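Local coordinates for monovalent Na+/H+ antiporter subunit D (Dietzia sp. DQ12-45-1b, PDB 7D3U), which forms part of the Mrp complex, a bacterial sodium/proton pump, and probably helps to move protons or sodium ions through its antiporter-like membrane helices, at residues V20-A25 against Y109-L114; I149-R154 against M237-T242; A194-A199 against A262-G267; A281-G286 against A409-V414. All coordinates share one frame; numbering follows the deposited sequence.

Interaction 1. Residues V20-A25 against Y109-L114; sequences VLVAVA and YPPLVL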
loop_
_atom_site.group_PDB
_atom_site.type_symbol
_atom_site.label_atom_id
_atom_site.label_comp_id
_atom_site.label_asym_id
_atom_site.label_seq_id
_atom_site.Cartn_x
_atom_site.Cartn_y
_atom_site.Cartn_z
ATOM N N VAL A 20 27.214 -0.915 3.769
ATOM C CA VAL A 20 28.232 -1.944 3.935
ATOM C C VAL A 20 27.792 -3.238 3.265
ATOM O O VAL A 20 28.561 -3.864 2.527
ATOM C CB VAL A 20 28.539 -2.158 5.428
ATOM C CG1 VAL A 20 29.393 -3.395 5.617
ATOM C CG2 VAL A 20 29.232 -0.940 6.007
ATOM N N LEU A 21 26.540 -3.645 3.487
ATOM C CA LEU A 21 26.062 -4.903 2.929
ATOM C C LEU A 21 25.939 -4.865 1.413
ATOM O O LEU A 21 25.711 -5.913 0.800
ATOM C CB LEU A 21 24.718 -5.282 3.550
ATOM C CG LEU A 21 24.700 -5.442 5.070
ATOM C CD1 LEU A 21 23.333 -5.890 5.544
ATOM C CD2 LEU A 21 25.771 -6.414 5.521
ATOM N N VAL A 22 26.076 -3.692 0.796
ATOM C CA VAL A 22 26.164 -3.628 -0.657
ATOM C C VAL A 22 27.580 -3.949 -1.117
ATOM O O VAL A 22 27.776 -4.610 -2.140
ATOM C CB VAL A 22 25.704 -2.248 -1.158
ATOM C CG1 VAL A 22 25.830 -2.157 -2.660
ATOM C CG2 VAL A 22 24.278 -1.983 -0.740
ATOM N N ALA A 23 28.585 -3.494 -0.367
ATOM C CA ALA A 23 29.971 -3.776 -0.728
ATOM C C ALA A 23 30.249 -5.272 -0.684
ATOM O O ALA A 23 30.548 -5.895 -1.709
ATOM C CB ALA A 23 30.919 -3.020 0.203
ATOM N N VAL A 24 30.158 -5.866 0.501
ATOM C CA VAL A 24 30.308 -7.321 0.650
ATOM C C VAL A 24 28.908 -7.912 0.525
ATOM O O VAL A 24 28.196 -8.152 1.499
ATOM C CB VAL A 24 31.027 -7.695 1.953
ATOM C CG1 VAL A 24 32.441 -7.159 1.926
ATOM C CG2 VAL A 24 30.324 -7.093 3.163
ATOM N N ALA A 25 28.501 -8.157 -0.719
ATOM C CA ALA A 25 27.180 -8.705 -0.990
ATOM C C ALA A 25 27.197 -10.193 -1.304
ATOM O O ALA A 25 26.130 -10.814 -1.330
ATOM C CB ALA A 25 26.518 -7.951 -2.150
ATOM N N TYR A 109 19.160 -8.153 -0.948
ATOM C CA TYR A 109 17.967 -8.177 -0.110
ATOM C C TYR A 109 18.267 -7.614 1.279
ATOM O O TYR A 109 17.489 -6.787 1.770
ATOM C CB TYR A 109 17.370 -9.582 -0.009
ATOM C CG TYR A 109 16.051 -9.624 0.732
ATOM C CD1 TYR A 109 16.009 -9.773 2.113
ATOM C CD2 TYR A 109 14.849 -9.512 0.051
ATOM C CE1 TYR A 109 14.810 -9.816 2.790
ATOM C CE2 TYR A 109 13.645 -9.549 0.722
ATOM C CZ TYR A 109 13.632 -9.701 2.089
ATOM O OH TYR A 109 12.432 -9.739 2.759
ATOM N N PRO A 110 19.341 -8.025 1.955
ATOM C CA PRO A 110 19.659 -7.423 3.257
ATOM C C PRO A 110 19.878 -5.921 3.166
ATOM O O PRO A 110 19.404 -5.185 4.045
ATOM C CB PRO A 110 20.936 -8.159 3.685
ATOM C CG PRO A 110 20.798 -9.479 3.057
ATOM C CD PRO A 110 20.187 -9.212 1.714
ATOM N N PRO A 111 20.589 -5.406 2.149
ATOM C CA PRO A 111 20.718 -3.942 2.067
ATOM C C PRO A 111 19.398 -3.227 1.852
ATOM O O PRO A 111 19.157 -2.190 2.478
ATOM C CB PRO A 111 21.665 -3.739 0.880
ATOM C CG PRO A 111 22.428 -4.981 0.797
ATOM C CD PRO A 111 21.456 -6.053 1.148
ATOM N N LEU A 112 18.531 -3.754 0.986
ATOM C CA LEU A 112 17.294 -3.046 0.673
ATOM C C LEU A 112 16.348 -3.023 1.866
ATOM O O LEU A 112 15.656 -2.025 2.092
ATOM C CB LEU A 112 16.619 -3.677 -0.542
ATOM C CG LEU A 112 17.252 -3.341 -1.892
ATOM C CD1 LEU A 112 16.470 -3.985 -3.020
ATOM C CD2 LEU A 112 17.341 -1.842 -2.087
ATOM N N VAL A 113 16.307 -4.105 2.644
ATOM C CA VAL A 113 15.477 -4.111 3.844
ATOM C C VAL A 113 15.976 -3.071 4.838
ATOM O O VAL A 113 15.183 -2.357 5.464
ATOM C CB VAL A 113 15.443 -5.520 4.465
ATOM C CG1 VAL A 113 14.835 -5.476 5.850
ATOM C CG2 VAL A 113 14.655 -6.455 3.581
ATOM N N LEU A 114 17.296 -2.944 4.975
ATOM C CA LEU A 114 17.843 -1.960 5.901
ATOM C C LEU A 114 17.595 -0.541 5.409
ATOM O O LEU A 114 17.353 0.365 6.211
ATOM C CB LEU A 114 19.335 -2.208 6.105
ATOM C CG LEU A 114 19.654 -3.406 6.994
ATOM C CD1 LEU A 114 21.142 -3.497 7.262
ATOM C CD2 LEU A 114 18.878 -3.317 8.288
#

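Interaction 2. Residues I149-R154 against M237-T242; sequences ITRSGR and MSPAVT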
loop_
_atom_site.group_PDB
_atom_site.type_symbol
_atom_site.label_atom_id
_atom_site.label_comp_id
_atom_site.label_asym_id
_atom_site.label_seq_id
_atom_site.Cartn_x
_atom_site.Cartn_y
_atom_site.Cartn_z
ATOM N N ILE A 149 12.623 -8.980 -6.099
ATOM C CA ILE A 149 13.202 -10.119 -5.397
ATOM C C ILE A 149 12.130 -11.184 -5.226
ATOM O O ILE A 149 11.109 -10.958 -4.567
ATOM C CB ILE A 149 13.780 -9.694 -4.044
ATOM C CG1 ILE A 149 14.932 -8.712 -4.238
ATOM C CG2 ILE A 149 14.248 -10.908 -3.269
ATOM C CD1 ILE A 149 16.109 -9.303 -4.955
ATOM N N THR A 150 12.356 -12.353 -5.816
ATOM C CA THR A 150 11.415 -13.456 -5.734
ATOM C C THR A 150 12.134 -14.695 -5.219
ATOM O O THR A 150 13.365 -14.769 -5.220
ATOM C CB THR A 150 10.770 -13.746 -7.093
ATOM O OG1 THR A 150 10.048 -12.588 -7.529
ATOM C CG2 THR A 150 9.800 -14.906 -6.981
ATOM N N ARG A 151 11.341 -15.670 -4.770
ATOM C CA ARG A 151 11.905 -16.914 -4.259
ATOM C C ARG A 151 12.730 -17.634 -5.316
ATOM O O ARG A 151 13.723 -18.292 -4.987
ATOM C CB ARG A 151 10.782 -17.813 -3.743
ATOM C CG ARG A 151 11.188 -19.247 -3.459
ATOM C CD ARG A 151 10.019 -20.067 -2.936
ATOM N NE ARG A 151 9.007 -20.312 -3.958
ATOM C CZ ARG A 151 7.894 -19.598 -4.097
ATOM N NH1 ARG A 151 7.029 -19.894 -5.056
ATOM N NH2 ARG A 151 7.645 -18.588 -3.277
ATOM N N SER A 152 12.352 -17.510 -6.586
ATOM C CA SER A 152 13.053 -18.178 -7.672
ATOM C C SER A 152 14.071 -17.291 -8.369
ATOM O O SER A 152 14.738 -17.756 -9.297
ATOM C CB SER A 152 12.053 -18.696 -8.706
ATOM O OG SER A 152 11.280 -17.632 -9.231
ATOM N N GLY A 153 14.204 -16.034 -7.958
ATOM C CA GLY A 153 15.159 -15.138 -8.569
ATOM C C GLY A 153 14.740 -14.558 -9.899
ATOM O O GLY A 153 15.550 -13.877 -10.538
ATOM N N ARG A 154 13.515 -14.804 -10.343
ATOM C CA ARG A 154 13.002 -14.279 -11.598
ATOM C C ARG A 154 11.836 -13.334 -11.324
ATOM O O ARG A 154 11.488 -13.052 -10.178
ATOM C CB ARG A 154 12.572 -15.413 -12.531
ATOM C CG ARG A 154 13.620 -15.809 -13.548
ATOM C CD ARG A 154 14.813 -16.470 -12.888
ATOM N NE ARG A 154 15.629 -17.195 -13.855
ATOM C CZ ARG A 154 16.727 -17.873 -13.544
ATOM N NH1 ARG A 154 17.408 -18.506 -14.488
ATOM N NH2 ARG A 154 17.144 -17.923 -12.289
ATOM N N MET A 237 3.184 -9.889 -5.657
ATOM C CA MET A 237 4.518 -9.705 -5.109
ATOM C C MET A 237 4.920 -10.965 -4.361
ATOM O O MET A 237 4.088 -11.822 -4.054
ATOM C CB MET A 237 4.590 -8.488 -4.180
ATOM C CG MET A 237 4.504 -7.157 -4.900
ATOM S SD MET A 237 4.090 -5.806 -3.788
ATOM C CE MET A 237 5.017 -6.289 -2.341
ATOM N N SER A 238 6.214 -11.075 -4.081
ATOM C CA SER A 238 6.714 -12.220 -3.337
ATOM C C SER A 238 6.034 -12.289 -1.972
ATOM O O SER A 238 5.711 -11.249 -1.388
ATOM C CB SER A 238 8.230 -12.128 -3.170
ATOM O OG SER A 238 8.674 -12.950 -2.107
ATOM N N PRO A 239 5.796 -13.490 -1.439
ATOM C CA PRO A 239 5.035 -13.594 -0.183
ATOM C C PRO A 239 5.681 -12.893 0.998
ATOM O O PRO A 239 4.969 -12.474 1.918
ATOM C CB PRO A 239 4.950 -15.109 0.041
ATOM C CG PRO A 239 5.079 -15.692 -1.320
ATOM C CD PRO A 239 6.053 -14.809 -2.036
ATOM N N ALA A 240 7.006 -12.753 1.012
ATOM C CA ALA A 240 7.676 -12.058 2.105
ATOM C C ALA A 240 7.693 -10.549 1.902
ATOM O O ALA A 240 7.567 -9.789 2.869
ATOM C CB ALA A 240 9.107 -12.575 2.261
ATOM N N VAL A 241 7.842 -10.102 0.655
ATOM C CA VAL A 241 7.882 -8.670 0.375
ATOM C C VAL A 241 6.542 -8.024 0.700
ATOM O O VAL A 241 6.488 -6.933 1.282
ATOM C CB VAL A 241 8.289 -8.431 -1.088
ATOM C CG1 VAL A 241 8.544 -6.964 -1.327
ATOM C CG2 VAL A 241 9.526 -9.244 -1.419
ATOM N N THR A 242 5.440 -8.683 0.340
ATOM C CA THR A 242 4.130 -8.121 0.652
ATOM C C THR A 242 3.861 -8.132 2.149
ATOM O O THR A 242 3.212 -7.217 2.666
ATOM C CB THR A 242 3.029 -8.877 -0.097
ATOM O OG1 THR A 242 1.751 -8.375 0.306
ATOM C CG2 THR A 242 3.094 -10.362 0.197
#

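Interaction 3. Residues A194-A199 against A262-G267; sequences AQLHGA and AVIFDG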
loop_
_atom_site.group_PDB
_atom_site.type_symbol
_atom_site.label_atom_id
_atom_site.label_comp_id
_atom_site.label_asym_id
_atom_site.label_seq_id
_atom_site.Cartn_x
_atom_site.Cartn_y
_atom_site.Cartn_z
ATOM N N ALA A 194 5.872 21.912 13.428
ATOM C CA ALA A 194 5.634 22.648 14.664
ATOM C C ALA A 194 5.246 24.093 14.379
ATOM O O ALA A 194 4.253 24.597 14.914
ATOM C CB ALA A 194 6.870 22.592 15.556
ATOM N N GLN A 195 6.019 24.778 13.533
ATOM C CA GLN A 195 5.735 26.170 13.207
ATOM C C GLN A 195 4.420 26.345 12.463
ATOM O O GLN A 195 3.989 27.485 12.262
ATOM C CB GLN A 195 6.881 26.759 12.388
ATOM C CG GLN A 195 8.255 26.424 12.935
ATOM C CD GLN A 195 9.194 27.610 12.922
ATOM O OE1 GLN A 195 9.612 28.074 11.865
ATOM N NE2 GLN A 195 9.529 28.109 14.105
ATOM N N LEU A 196 3.783 25.253 12.049
ATOM C CA LEU A 196 2.423 25.264 11.515
ATOM C C LEU A 196 1.420 24.830 12.573
ATOM O O LEU A 196 0.457 24.121 12.275
ATOM C CB LEU A 196 2.331 24.369 10.285
ATOM C CG LEU A 196 3.292 24.697 9.145
ATOM C CD1 LEU A 196 3.397 23.527 8.188
ATOM C CD2 LEU A 196 2.841 25.943 8.415
ATOM N N HIS A 197 1.652 25.242 13.824
ATOM C CA HIS A 197 0.866 24.761 14.958
ATOM C C HIS A 197 -0.634 24.879 14.733
ATOM O O HIS A 197 -1.402 24.054 15.236
ATOM C CB HIS A 197 1.252 25.530 16.222
ATOM C CG HIS A 197 1.023 27.007 16.122
ATOM N ND1 HIS A 197 1.845 27.841 15.393
ATOM C CD2 HIS A 197 0.073 27.800 16.670
ATOM C CE1 HIS A 197 1.406 29.083 15.491
ATOM N NE2 HIS A 197 0.333 29.085 16.260
ATOM N N GLY A 198 -1.077 25.902 14.016
ATOM C CA GLY A 198 -2.497 26.066 13.794
ATOM C C GLY A 198 -2.832 26.607 12.424
ATOM O O GLY A 198 -3.956 27.058 12.191
ATOM N N ALA A 199 -1.875 26.557 11.499
ATOM C CA ALA A 199 -2.066 27.222 10.219
ATOM C C ALA A 199 -2.922 26.381 9.284
ATOM O O ALA A 199 -2.554 26.151 8.130
ATOM C CB ALA A 199 -0.717 27.526 9.569
ATOM N N ALA A 262 -3.457 16.438 13.389
ATOM C CA ALA A 262 -3.460 16.770 14.805
ATOM C C ALA A 262 -2.695 18.054 15.080
ATOM O O ALA A 262 -3.108 18.855 15.925
ATOM C CB ALA A 262 -2.871 15.619 15.615
ATOM N N VAL A 263 -1.584 18.273 14.381
ATOM C CA VAL A 263 -0.770 19.458 14.624
ATOM C C VAL A 263 -1.230 20.602 13.736
ATOM O O VAL A 263 -1.687 21.635 14.233
ATOM C CB VAL A 263 0.722 19.161 14.400
ATOM C CG1 VAL A 263 1.531 20.422 14.588
ATOM C CG2 VAL A 263 1.188 18.082 15.355
ATOM N N ILE A 264 -1.127 20.427 12.416
ATOM C CA ILE A 264 -1.427 21.522 11.495
ATOM C C ILE A 264 -2.892 21.923 11.603
ATOM O O ILE A 264 -3.221 23.064 11.947
ATOM C CB ILE A 264 -1.055 21.137 10.055
ATOM C CG1 ILE A 264 0.459 21.003 9.921
ATOM C CG2 ILE A 264 -1.567 22.178 9.085
ATOM C CD1 ILE A 264 0.919 20.753 8.513
ATOM N N PHE A 265 -3.795 20.986 11.316
ATOM C CA PHE A 265 -5.220 21.282 11.375
ATOM C C PHE A 265 -5.725 21.484 12.795
ATOM O O PHE A 265 -6.844 21.979 12.965
ATOM C CB PHE A 265 -6.017 20.168 10.703
ATOM C CG PHE A 265 -6.423 20.481 9.299
ATOM C CD1 PHE A 265 -7.483 21.328 9.047
ATOM C CD2 PHE A 265 -5.749 19.926 8.230
ATOM C CE1 PHE A 265 -7.858 21.618 7.756
ATOM C CE2 PHE A 265 -6.125 20.211 6.941
ATOM C CZ PHE A 265 -7.178 21.058 6.703
ATOM N N ASP A 266 -4.944 21.102 13.804
ATOM C CA ASP A 266 -5.296 21.269 15.212
ATOM C C ASP A 266 -6.573 20.528 15.592
ATOM O O ASP A 266 -7.189 20.840 16.615
ATOM C CB ASP A 266 -5.426 22.750 15.578
ATOM C CG ASP A 266 -4.988 23.038 16.994
ATOM O OD1 ASP A 266 -3.805 22.795 17.311
ATOM O OD2 ASP A 266 -5.828 23.505 17.791
ATOM N N GLY A 267 -6.978 19.539 14.799
ATOM C CA GLY A 267 -8.241 18.868 15.030
ATOM C C GLY A 267 -9.387 19.851 14.947
ATOM O O GLY A 267 -10.138 20.026 15.911
#

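Interaction 4. Residues A281-G286 against A409-V414; sequences ATMLIG and AVAVVV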
loop_
_atom_site.group_PDB
_atom_site.type_symbol
_atom_site.label_atom_id
_atom_site.label_comp_id
_atom_site.label_asym_id
_atom_site.label_seq_id
_atom_site.Cartn_x
_atom_site.Cartn_y
_atom_site.Cartn_z
ATOM N N ALA A 281 -16.847 4.844 4.056
ATOM C CA ALA A 281 -16.908 4.281 2.714
ATOM C C ALA A 281 -15.733 3.351 2.452
ATOM O O ALA A 281 -15.885 2.345 1.757
ATOM C CB ALA A 281 -16.950 5.398 1.675
ATOM N N THR A 282 -14.561 3.664 3.005
ATOM C CA THR A 282 -13.419 2.767 2.872
ATOM C C THR A 282 -13.673 1.451 3.592
ATOM O O THR A 282 -13.512 0.373 3.011
ATOM C CB THR A 282 -12.155 3.434 3.408
ATOM O OG1 THR A 282 -11.986 4.709 2.781
ATOM C CG2 THR A 282 -10.945 2.575 3.110
ATOM N N MET A 283 -14.066 1.524 4.867
ATOM C CA MET A 283 -14.378 0.317 5.626
ATOM C C MET A 283 -15.374 -0.561 4.886
ATOM O O MET A 283 -15.283 -1.792 4.932
ATOM C CB MET A 283 -14.931 0.686 7.003
ATOM C CG MET A 283 -13.935 1.353 7.919
ATOM S SD MET A 283 -14.567 1.507 9.596
ATOM C CE MET A 283 -16.115 2.343 9.285
ATOM N N LEU A 284 -16.328 0.055 4.188
ATOM C CA LEU A 284 -17.342 -0.729 3.491
ATOM C C LEU A 284 -16.809 -1.314 2.187
ATOM O O LEU A 284 -16.895 -2.528 1.961
ATOM C CB LEU A 284 -18.573 0.137 3.226
ATOM C CG LEU A 284 -19.784 -0.589 2.648
ATOM C CD1 LEU A 284 -20.167 -1.757 3.536
ATOM C CD2 LEU A 284 -20.947 0.371 2.488
ATOM N N ILE A 285 -16.250 -0.467 1.321
ATOM C CA ILE A 285 -15.875 -0.895 -0.022
ATOM C C ILE A 285 -14.698 -1.862 0.019
ATOM O O ILE A 285 -14.641 -2.816 -0.764
ATOM C CB ILE A 285 -15.573 0.330 -0.902
ATOM C CG1 ILE A 285 -16.819 1.208 -1.033
ATOM C CG2 ILE A 285 -15.085 -0.095 -2.269
ATOM C CD1 ILE A 285 -18.025 0.481 -1.573
ATOM N N GLY A 286 -13.737 -1.633 0.916
ATOM C CA GLY A 286 -12.618 -2.554 1.022
ATOM C C GLY A 286 -13.055 -3.953 1.404
ATOM O O GLY A 286 -12.641 -4.936 0.788
ATOM N N ALA A 409 -22.192 2.248 12.992
ATOM C CA ALA A 409 -22.953 1.171 12.370
ATOM C C ALA A 409 -22.155 0.501 11.261
ATOM O O ALA A 409 -22.161 -0.729 11.138
ATOM C CB ALA A 409 -24.279 1.705 11.832
ATOM N N VAL A 410 -21.449 1.289 10.450
ATOM C CA VAL A 410 -20.645 0.701 9.383
ATOM C C VAL A 410 -19.472 -0.076 9.963
ATOM O O VAL A 410 -19.169 -1.190 9.519
ATOM C CB VAL A 410 -20.180 1.789 8.401
ATOM C CG1 VAL A 410 -19.175 1.217 7.421
ATOM C CG2 VAL A 410 -21.368 2.370 7.661
ATOM N N ALA A 411 -18.795 0.488 10.967
ATOM C CA ALA A 411 -17.662 -0.192 11.578
ATOM C C ALA A 411 -18.046 -1.437 12.358
ATOM O O ALA A 411 -17.166 -2.230 12.705
ATOM C CB ALA A 411 -16.960 0.735 12.570
ATOM N N VAL A 412 -19.332 -1.628 12.652
ATOM C CA VAL A 412 -19.741 -2.820 13.384
ATOM C C VAL A 412 -20.364 -3.810 12.404
ATOM O O VAL A 412 -20.337 -5.021 12.661
ATOM C CB VAL A 412 -20.715 -2.509 14.537
ATOM C CG1 VAL A 412 -22.021 -1.947 14.016
ATOM C CG2 VAL A 412 -20.947 -3.726 15.407
ATOM N N VAL A 413 -20.899 -3.338 11.277
ATOM C CA VAL A 413 -21.463 -4.249 10.287
ATOM C C VAL A 413 -20.367 -4.848 9.414
ATOM O O VAL A 413 -20.437 -6.021 9.032
ATOM C CB VAL A 413 -22.528 -3.515 9.452
ATOM C CG1 VAL A 413 -22.643 -4.120 8.063
ATOM C CG2 VAL A 413 -23.868 -3.551 10.162
ATOM N N VAL A 414 -19.330 -4.066 9.101
ATOM C CA VAL A 414 -18.249 -4.537 8.245
ATOM C C VAL A 414 -17.525 -5.732 8.853
ATOM O O VAL A 414 -16.935 -6.538 8.122
ATOM C CB VAL A 414 -17.295 -3.358 7.955
ATOM C CG1 VAL A 414 -15.883 -3.826 7.655
ATOM C CG2 VAL A 414 -17.836 -2.527 6.808
#

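Interaction 1. Residues V20-A25 against Y109-L114
Leu21 and Pro111 make up most of this buried contact, in which the C-terminal part of helix 9-23 rests on the first turns of helix 109-125. The packing is closest around the Pro111 ring. Its CG approaches Leu21 CB to 3.6 Å and also faces the carbonyl of the same residue, with Leu21 O at 3.4 Å. At the neighbouring ring atom, Val22 CG2 lies 3.5 Å from Pro111 CB, the two side chains crossing obliquely. That methyl stands beside the backbone N of Val22, anti to the carbonyl carbon, which is how it reaches the ring. Leu21 sends its CG the same way (chi1 -59°), and with chi2 extended at -177° CD1 becomes the leading tip. This methyl drops between two residues one turn apart, 3.8 Å from Pro110 CB and 3.7 Å from Leu114 CD1, crossing each side chain at about a right angle. Two successive prolines are well tolerated here, because a helix has no use for the amide hydrogens of its first turn, and their rings give the contact a rigid, wholly apolar surface. The other side of segment 20-25 is looser: Ala23 lies on the surface of the assembly, and Val20 and Val24 are partly exposed, all away from 109-114. Val20 and Ala23 pack on Ile859 and Ala855 of the neighbouring subunit A, and Val22, besides touching Pro111, packs on Val851 of that subunit. Within the chain, helix 28-49 covers the junction through Ile31, which touches Leu21 and Pro110, and through Leu35 and Val38 on Leu114, while helix 129-146 backs Leu112.

Interaction 2. Residues I149-R154 against M237-T242
The carbonyl oxygen of Ile149 is the centre of the first shell, pointing at the start of helix 239-245 and meeting carbon rather than a polar hydrogen. Ser238 CB stands 3.4 Å from Ile149 O, and Val241 CG2, one turn on, lies 3.9 Å from the same oxygen. Ser238 CB also looks onto the Thr150 backbone, 4.3 Å from Thr150 CA. At the far end the Arg151 guanidinium presents its edge to Pro239: Pro239 CD lies near the guanidinium plane, 4.3 Å from Arg151 NH2. The next shell shapes the loop itself. Residues 150 to 153 form a type I turn closed by Gly153 N to Thr150 O, and Thr150 OG1 donates to Arg154 O at 3.1 Å, almost along the C=O axis (168°), tying the turn to the residue that follows it. Ser238 keeps OG anti to its backbone N (chi1 160°) and bonds there to Glu103 OE2, so its CB, not its hydroxyl, is the part nearest Ile149. Further out, Ser152 OG bonds to Leu446 O and Arg154 forms a salt bridge with Asp468. The contact thus joins the turn between helices 129-146 and 157-187 to short helix 239-245, with helix 320-350 against Pro239 and helix 80-101 against Ala240.

Interaction 3. Residues A194-A199 against A262-G267
In the antiporter-like helical fold, the loop between helices 157-187 and 204-221 here packs on the chain emerging from helix 249-263. Ile264 has the largest area buried by the contact, followed by Leu196 and Val263. Leu196 and Ile264 lie side by side and point the same way: each holds its first side-chain branch beside the backbone N and anti to the carbonyl carbon, and each is extended at chi2. The two run in step, Leu196 CB against Ile264 CG1 at 3.9 Å and the CD1 methyls of Leu196 and Ile264 meeting at 3.7 Å. The Val263 side chain joins by burial more than by close touch, also packing on Tyr568 of helix 566-572, while Ile264 reaches Thr210 of helix 204-221. At the exposed edge, Asp266, with positive phi following helix 249-263, brings OD1 near His197 O without bonding to it. Around the apolar pair the backbones approach without conventional hydrogen bonds. Leu196 O receives the CA-H of Ile264 head-on, 3.3 Å from CA with 179° at the hydrogen. A second CA-H...O contact, bent to 131° at the hydrogen, runs from Gly198 CA to Ile264 O at 3.6 Å.

Interaction 4. Residues A281-G286 against A409-V414
Met283 holds CG beside its backbone N, runs on extended at chi2, and then bends at chi3 (-54°), a turn that swings the terminal methyl onto the neighbouring helix. Leu284, next in the chain, takes the other course, with CG anti to the backbone N (chi1 -173°). Val414 points CG2 away from its own carbonyl carbon, against the backbone of Met283 and Leu284. The results differ in kind. Met283 CE lies against two consecutive residues, 3.8 Å from Val410 CG1 and 3.7 Å from Ala411 N, while SD rides alongside the methyl at 3.9 Å from Ala411 CB. Val414 CG2 leans instead on backbone, 3.3 Å from Met283 O and 3.8 Å from Leu284 CA, with Leu284 CD1 meeting the same methyl at 4.1 Å. Val410 and Val414, one turn apart, thus line the same face of their helix toward 281-286. The two elements are membrane helices of the antiporter-like core, 272-292 and 405-430. Segments 281-286 and 409-414 run in the same direction, their axes 9.3 Å apart at closest approach, and the small angle of 22° keeps them nearly parallel. The side-chain contacts are apolar, as suits a place inside the membrane. Helix 296-316 closes one flank: Tyr310 touches both Met283 and Val414, and its hydroxyl bonds to Ala411 O, while Leu313 also packs on Met283. Toward the periphery Val410 touches a bound dodecyl-maltoside, and a second detergent molecule lies against Val412 and Val413.

Overall arrangement
Interactions 1, 2 and 4 are buried, whereas interaction 3 is partly buried, with His197 and Asp266 exposed. Interactions 1 and 4 are helix-on-helix and apolar, but proline rings serve in one and a flexible methionine in the other; they lie on opposite sides of the chain's centre, about 41 Å apart between centres. Interactions 2 and 3 each set a loop against a helix end, with backbone carbonyls facing carbon, and use the consecutive helices 239-245 and 249-263. Their centres are nevertheless about 41 Å apart. Only interactions 1 and 2 touch, Tyr109 CD2 lying 3.7 Å from Ile149 CG2.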